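Local coordinates for protein internalin (PDB 4FMZ) that is a leucine-rich-repeat internalin of Listeria monocytogenes, probably a surface protein that takes part in adhesion to and invasion of host cells, at residues T163-K168 / N185-E190. Residues are numbered along the deposited sequence; the frame is centred on the assembly and turned at random.
Sequences TESKVK and NYNQIE. With EDO (1,2-ethanediol), chain E.
Ser165 OG comes between Val167 N and Asn187 OD1, so that Asn187 OD1 takes both its donors from Ser165, one from the backbone and one from the side chain. Ser165 N lies in the plane of the amide carbonyl, 2.9 Å from Asn187 OD1. Ser165 OG is closer, at 2.7 Å from the same OD1, but sits well above that plane. With chi1 at 73°, OG falls between its own backbone N and carbonyl carbon. From there it accepts from Val167 N at 3.2 Å, closing an ST turn. The amide of Asn187 is buried, and its ND2 is used too, by Val162 O. Both ends of the group are thus held, which fixes its rotation.

Around this centre the backbones are tied at two further points. Glu164 N donates to Asn185 O, and Gln188 N donates to Val167 O at 3.0 Å. One water donates to Ser165 O and Tyr186 O and accepts from Gln188 NE2, which also donates to O1 of an ethanediol probably from the crystallisation liquor.

At the Lys168 end the exposed chain, bent at chi2 and chi4, runs close beside Gln188 O, with CG 3.2 Å from it. NZ lies 2.8 Å from Gln188 O and 2.8 Å from Glu190 OE2. The second bond is a salt bridge and uses the anti lone pair of the carboxylate.

Val167 CG1 approaches Ile189 CG1 at 4.5 Å, a loose apolar contact. In the next turn Asn209 OD1 accepts directly from Asn187 N and Ile189 N. The loops after strands 159-161 and 181-183 are thus joined through buried Asn187, with Ser165 at the matching position, a variation on the asparagine ladder of a leucine-rich-repeat solenoid.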
ATOM      1  N   THR A 163       0.928  -4.153   5.878  1.00 20.82           N
ATOM      2  CA  THR A 163       2.052  -3.415   6.469  1.00 20.74           C
ATOM      3  C   THR A 163       2.072  -3.445   7.985  1.00 26.04           C
ATOM      4  O   THR A 163       1.039  -3.690   8.610  1.00 25.76           O
ATOM      5  CB  THR A 163       2.013  -1.927   6.030  1.00 25.16           C
ATOM      6  OG1 THR A 163       0.806  -1.334   6.513  1.00 25.69           O
ATOM      7  CG2 THR A 163       2.139  -1.734   4.510  1.00 22.92           C
ATOM      8  N   GLU A 164       3.248  -3.114   8.577  1.00 23.79           N
ATOM      9  CA  GLU A 164       3.476  -2.950  10.024  1.00 24.14           C
ATOM     10  C   GLU A 164       2.991  -4.149  10.847  1.00 30.55           C
ATOM     11  O   GLU A 164       2.470  -3.972  11.955  1.00 32.16           O
ATOM     12  CB  GLU A 164       2.773  -1.675  10.515  1.00 25.45           C
ATOM     13  CG  GLU A 164       3.291  -0.405   9.871  1.00 32.13           C
ATOM     14  CD  GLU A 164       2.536   0.821  10.341  1.00 45.10           C
ATOM     15  OE1 GLU A 164       2.529   1.094  11.562  1.00 47.26           O
ATOM     16  OE2 GLU A 164       1.936   1.500   9.483  1.00 35.55           O
ATOM     17  N   SER A 165       3.141  -5.352  10.298  1.00 25.73           N
ATOM     18  CA  SER A 165       2.629  -6.567  10.922  1.00 26.18           C
ATOM     19  C   SER A 165       3.733  -7.572  11.270  1.00 29.64           C
ATOM     20  O   SER A 165       4.920  -7.287  11.114  1.00 29.53           O
ATOM     21  CB  SER A 165       1.615  -7.225   9.987  1.00 27.42           C
ATOM     22  OG  SER A 165       2.285  -7.814   8.886  1.00 29.99           O
ATOM     23  N   LYS A 166       3.318  -8.760  11.729  1.00 27.52           N
ATOM     24  CA  LYS A 166       4.217  -9.851  12.091  1.00 28.27           C
ATOM     25  C   LYS A 166       4.385 -10.824  10.898  1.00 32.70           C
ATOM     26  O   LYS A 166       4.928 -11.919  11.072  1.00 32.86           O
ATOM     27  CB  LYS A 166       3.695 -10.567  13.353  1.00 31.18           C
ATOM     28  CG  LYS A 166       3.826  -9.706  14.603  1.00 34.68           C
ATOM     29  CD  LYS A 166       3.383 -10.419  15.864  1.00 44.79           C
ATOM     30  CE  LYS A 166       3.388  -9.456  17.032  1.00 57.42           C
ATOM     31  NZ  LYS A 166       3.150 -10.140  18.329  1.00 68.62           N
ATOM     32  N   VAL A 167       3.967 -10.391   9.674  1.00 28.50           N
ATOM     33  CA  VAL A 167       4.055 -11.194   8.444  1.00 27.94           C
ATOM     34  C   VAL A 167       5.523 -11.448   8.065  1.00 31.74           C
ATOM     35  O   VAL A 167       6.296 -10.520   7.821  1.00 30.82           O
ATOM     36  CB  VAL A 167       3.247 -10.606   7.246  1.00 30.82           C
ATOM     37  CG1 VAL A 167       3.660 -11.241   5.905  1.00 30.97           C
ATOM     38  CG2 VAL A 167       1.746 -10.779   7.472  1.00 30.85           C
ATOM     39  N   LYS A 168       5.865 -12.735   7.998  1.00 29.97           N
ATOM     40  CA  LYS A 168       7.167 -13.261   7.606  1.00 29.40           C
ATOM     41  C   LYS A 168       7.062 -13.943   6.251  1.00 32.49           C
ATOM     42  O   LYS A 168       7.780 -13.602   5.309  1.00 30.72           O
ATOM     43  CB  LYS A 168       7.655 -14.288   8.646  1.00 33.29           C
ATOM     44  CG  LYS A 168       8.511 -13.719   9.751  1.00 49.80           C
ATOM     45  CD  LYS A 168       9.781 -14.539   9.933  1.00 56.38           C
ATOM     46  CE  LYS A 168      10.698 -13.887  10.944  1.00 62.07           C
ATOM     47  NZ  LYS A 168      11.475 -12.758  10.360  1.00 57.66           N
ATOM     48  N   ASN A 185       5.401  -3.097   3.182  1.00 20.38           N
ATOM     49  CA  ASN A 185       6.254  -2.237   4.012  1.00 19.62           C
ATOM     50  C   ASN A 185       6.210  -2.618   5.483  1.00 23.66           C
ATOM     51  O   ASN A 185       5.153  -2.970   6.001  1.00 21.78           O
ATOM     52  CB  ASN A 185       5.829  -0.766   3.885  1.00 20.36           C
ATOM     53  CG  ASN A 185       6.043  -0.153   2.529  1.00 32.14           C
ATOM     54  OD1 ASN A 185       6.877  -0.593   1.730  1.00 18.71           O
ATOM     55  ND2 ASN A 185       5.306   0.905   2.252  1.00 20.42           N
ATOM     56  N   TYR A 186       7.363  -2.508   6.151  1.00 23.02           N
ATOM     57  CA  TYR A 186       7.553  -2.664   7.592  1.00 23.20           C
ATOM     58  C   TYR A 186       6.932  -3.959   8.171  1.00 25.81           C
ATOM     59  O   TYR A 186       6.153  -3.911   9.126  1.00 23.76           O
ATOM     60  CB  TYR A 186       6.996  -1.413   8.328  1.00 23.94           C
ATOM     61  CG  TYR A 186       7.648  -1.083   9.660  1.00 26.40           C
ATOM     62  CD1 TYR A 186       8.266  -2.069  10.424  1.00 28.93           C
ATOM     63  CD2 TYR A 186       7.570   0.200  10.196  1.00 27.45           C
ATOM     64  CE1 TYR A 186       8.827  -1.781  11.664  1.00 29.37           C
ATOM     65  CE2 TYR A 186       8.141   0.503  11.432  1.00 28.52           C
ATOM     66  CZ  TYR A 186       8.768  -0.493  12.162  1.00 35.19           C
ATOM     67  OH  TYR A 186       9.364  -0.217  13.371  1.00 37.52           O
ATOM     68  N   ASN A 187       7.341  -5.108   7.650  1.00 23.09           N
ATOM     69  CA  ASN A 187       6.879  -6.377   8.200  1.00 23.62           C
ATOM     70  C   ASN A 187       8.102  -7.089   8.802  1.00 28.13           C
ATOM     71  O   ASN A 187       8.992  -6.397   9.299  1.00 27.39           O
ATOM     72  CB  ASN A 187       6.143  -7.181   7.125  1.00 23.59           C
ATOM     73  CG  ASN A 187       4.817  -6.547   6.752  1.00 36.60           C
ATOM     74  OD1 ASN A 187       4.003  -6.211   7.613  1.00 29.34           O
ATOM     75  ND2 ASN A 187       4.570  -6.353   5.464  1.00 28.53           N
ATOM     76  N   GLN A 188       8.161  -8.433   8.766  1.00 26.40           N
ATOM     77  CA  GLN A 188       9.304  -9.216   9.268  1.00 26.57           C
ATOM     78  C   GLN A 188       9.769 -10.174   8.148  1.00 29.62           C
ATOM     79  O   GLN A 188      10.135 -11.322   8.409  1.00 28.95           O
ATOM     80  CB  GLN A 188       8.901  -9.991  10.554  1.00 28.79           C
ATOM     81  CG  GLN A 188       8.359  -9.132  11.711  1.00 42.58           C
ATOM     82  CD  GLN A 188       9.368  -8.146  12.264  1.00 68.65           C
ATOM     83  OE1 GLN A 188      10.536  -8.475  12.510  1.00 68.28           O
ATOM     84  NE2 GLN A 188       8.934  -6.910  12.492  1.00 59.29           N
ATOM     85  N   ILE A 189       9.748  -9.685   6.890  1.00 25.42           N
ATOM     86  CA  ILE A 189      10.035 -10.496   5.713  1.00 24.38           C
ATOM     87  C   ILE A 189      11.548 -10.620   5.464  1.00 28.21           C
ATOM     88  O   ILE A 189      12.251  -9.632   5.263  1.00 26.10           O
ATOM     89  CB  ILE A 189       9.280  -9.968   4.456  1.00 26.49           C
ATOM     90  CG1 ILE A 189       7.753  -9.900   4.698  1.00 26.69           C
ATOM     91  CG2 ILE A 189       9.561 -10.841   3.231  1.00 25.01           C
ATOM     92  CD1 ILE A 189       7.029  -8.904   3.811  1.00 34.52           C
ATOM     93  N   GLU A 190      12.017 -11.868   5.437  1.00 27.54           N
ATOM     94  CA  GLU A 190      13.412 -12.226   5.154  1.00 27.41           C
ATOM     95  C   GLU A 190      13.573 -12.706   3.714  1.00 30.91           C
ATOM     96  O   GLU A 190      14.593 -12.433   3.081  1.00 30.70           O
ATOM     97  CB  GLU A 190      13.877 -13.360   6.095  1.00 29.56           C
ATOM     98  CG  GLU A 190      14.024 -12.991   7.558  1.00 40.38           C
ATOM     99  CD  GLU A 190      14.291 -14.174   8.473  1.00 64.28           C
ATOM    100  OE1 GLU A 190      15.111 -15.046   8.103  1.00 69.15           O
ATOM    101  OE2 GLU A 190      13.691 -14.224   9.571  1.00 53.45           O
TER
HETATM  102  C1  EDO E 403      12.487  -4.867  11.405  1.00 43.14           C
HETATM  103  O1  EDO E 403      11.413  -5.293  12.231  1.00 44.10           O
HETATM  104  C2  EDO E 403      12.105  -5.080   9.924  1.00 40.57           C
HETATM  105  O2  EDO E 403      11.835  -6.457   9.706  1.00 36.94           O
HETATM  106  O   HOH W   1       6.386  -4.966  11.768  1.00 31.26           O
HETATM  107  O   HOH W   2      10.367 -14.282   5.015  1.00 24.39           O